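Probable arabinosyltransferase B (Mycobacterium tuberculosis H37Rv, PDB 7BVF) transfers arabinose units onto growing arabinan chains of cell-wall arabinogalactan, working as a multi-helix membrane glycosyltransferase. Local coordinates at residues I883-S887 with V917-L921. Sequence-based numbering, arbitrary orientation.
Sequences IAGNS and VPDDL
With chi1 at 54°, D920 sets its CG between its own backbone N and carbonyl carbon, which swings the carboxylate against the backbone of 883-887: OD1 faces the carbonyl O of I883, and OD2 lies 3.6 Å from G885 O. V917 uses a different torsion, CG1 anti to the backbone N, and this branch touches the CA of G885 at 3.9 Å. The side chains of V917 and N886 cross at about a right angle. A backbone hydrogen bond runs from N886 N to P918 O at 3.2 Å. It is bent, with 144° at the hydrogen, and the donor stands 20° from the carbonyl plane. Next to it, D919 CA makes a CA-H...O contact with N886 O at 3.5 Å. G885 CA lies 3.6 Å from P918 O, with the D920 carboxylate also beside G885. Both segments are irregular loops of the EmbC C-terminal domain, the first following strand 874-881 and the second leading into strand 932-935, its neighbour in an antiparallel sheet; P918 and D920 rest on F934 and L932 of the latter. D920 is buried and its carboxylate lies near carbonyl oxygens of I883, G885 and N886, which would probably disfavour its charge unless a cation such as R930, which its side chain touches, helps to balance it; the link combines a backbone hydrogen bond with 917-921 side chains laid against the 883-887 backbone.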
ATOM      1  N   ILE A 883      24.243  14.960  12.049  1.00 26.04           N
ATOM      2  CA  ILE A 883      24.315  16.041  13.022  1.00 26.04           C
ATOM      3  C   ILE A 883      23.002  16.106  13.793  1.00 26.04           C
ATOM      4  O   ILE A 883      21.930  15.816  13.254  1.00 26.04           O
ATOM      5  CB  ILE A 883      24.625  17.393  12.336  1.00 26.04           C
ATOM      6  CG1 ILE A 883      25.867  17.263  11.455  1.00 26.04           C
ATOM      7  CG2 ILE A 883      24.829  18.493  13.354  1.00 26.04           C
ATOM      8  CD1 ILE A 883      26.218  18.504  10.699  1.00 26.04           C
ATOM      9  N   ALA A 884      23.095  16.481  15.067  1.00 30.54           N
ATOM     10  CA  ALA A 884      21.942  16.573  15.953  1.00 30.54           C
ATOM     11  C   ALA A 884      21.512  18.028  16.082  1.00 30.54           C
ATOM     12  O   ALA A 884      22.304  18.875  16.506  1.00 30.54           O
ATOM     13  CB  ALA A 884      22.269  15.995  17.327  1.00 30.54           C
ATOM     14  N   GLY A 885      20.261  18.310  15.733  1.00 32.35           N
ATOM     15  CA  GLY A 885      19.743  19.661  15.826  1.00 32.35           C
ATOM     16  C   GLY A 885      18.236  19.673  15.751  1.00 32.35           C
ATOM     17  O   GLY A 885      17.607  18.699  15.329  1.00 32.35           O
ATOM     18  N   ASN A 886      17.660  20.800  16.155  1.00 33.68           N
ATOM     19  CA  ASN A 886      16.215  20.944  16.207  1.00 33.68           C
ATOM     20  C   ASN A 886      15.652  21.302  14.838  1.00 33.68           C
ATOM     21  O   ASN A 886      16.371  21.726  13.931  1.00 33.68           O
ATOM     22  CB  ASN A 886      15.812  22.022  17.211  1.00 33.68           C
ATOM     23  CG  ASN A 886      16.429  21.812  18.569  1.00 33.68           C
ATOM     24  OD1 ASN A 886      16.283  20.753  19.173  1.00 33.68           O
ATOM     25  ND2 ASN A 886      17.128  22.826  19.062  1.00 33.68           N
ATOM     26  N   SER A 887      14.340  21.137  14.706  1.00 32.83           N
ATOM     27  CA  SER A 887      13.612  21.515  13.504  1.00 32.83           C
ATOM     28  C   SER A 887      12.127  21.373  13.781  1.00 32.83           C
ATOM     29  O   SER A 887      11.716  20.741  14.757  1.00 32.83           O
ATOM     30  CB  SER A 887      14.004  20.655  12.303  1.00 32.83           C
ATOM     31  OG  SER A 887      13.427  19.366  12.388  1.00 32.83           O
ATOM     32  N   VAL A 917      22.615  24.985  19.787  1.00 28.35           N
ATOM     33  CA  VAL A 917      22.262  23.800  19.010  1.00 28.35           C
ATOM     34  C   VAL A 917      21.673  24.266  17.685  1.00 28.35           C
ATOM     35  O   VAL A 917      20.784  25.124  17.685  1.00 28.35           O
ATOM     36  CB  VAL A 917      21.269  22.897  19.766  1.00 28.35           C
ATOM     37  CG1 VAL A 917      20.943  21.660  18.956  1.00 28.35           C
ATOM     38  CG2 VAL A 917      21.853  22.508  21.106  1.00 28.35           C
ATOM     39  N   PRO A 918      22.142  23.751  16.553  1.00 27.03           N
ATOM     40  CA  PRO A 918      21.722  24.292  15.256  1.00 27.03           C
ATOM     41  C   PRO A 918      20.258  24.014  14.954  1.00 27.03           C
ATOM     42  O   PRO A 918      19.571  23.258  15.640  1.00 27.03           O
ATOM     43  CB  PRO A 918      22.638  23.569  14.268  1.00 27.03           C
ATOM     44  CG  PRO A 918      23.058  22.339  14.975  1.00 27.03           C
ATOM     45  CD  PRO A 918      23.191  22.734  16.401  1.00 27.03           C
ATOM     46  N   ASP A 919      19.786  24.659  13.891  1.00 29.27           N
ATOM     47  CA  ASP A 919      18.456  24.441  13.327  1.00 29.27           C
ATOM     48  C   ASP A 919      18.650  23.923  11.907  1.00 29.27           C
ATOM     49  O   ASP A 919      18.698  24.701  10.957  1.00 29.27           O
ATOM     50  CB  ASP A 919      17.626  25.723  13.318  1.00 29.27           C
ATOM     51  CG  ASP A 919      17.238  26.186  14.699  1.00 29.27           C
ATOM     52  OD1 ASP A 919      16.870  25.336  15.532  1.00 29.27           O
ATOM     53  OD2 ASP A 919      17.291  27.408  14.951  1.00 29.27           O
ATOM     54  N   ASP A 920      18.763  22.612  11.759  1.00 31.38           N
ATOM     55  CA  ASP A 920      18.860  22.024  10.435  1.00 31.38           C
ATOM     56  C   ASP A 920      17.511  21.476   9.996  1.00 31.38           C
ATOM     57  O   ASP A 920      16.692  21.056  10.813  1.00 31.38           O
ATOM     58  CB  ASP A 920      19.921  20.922  10.373  1.00 31.38           C
ATOM     59  CG  ASP A 920      19.739  19.851  11.427  1.00 31.38           C
ATOM     60  OD1 ASP A 920      20.684  19.060  11.614  1.00 31.38           O
ATOM     61  OD2 ASP A 920      18.676  19.794  12.071  1.00 31.38           O
ATOM     62  N   LEU A 921      17.287  21.493   8.685  1.00 28.74           N
ATOM     63  CA  LEU A 921      16.044  21.009   8.108  1.00 28.74           C
ATOM     64  C   LEU A 921      16.158  19.603   7.552  1.00 28.74           C
ATOM     65  O   LEU A 921      15.185  18.845   7.607  1.00 28.74           O
ATOM     66  CB  LEU A 921      15.582  21.947   6.990  1.00 28.74           C
ATOM     67  CG  LEU A 921      15.767  23.441   7.237  1.00 28.74           C
ATOM     68  CD1 LEU A 921      15.248  24.221   6.057  1.00 28.74           C
ATOM     69  CD2 LEU A 921      15.074  23.873   8.508  1.00 28.74           C
TER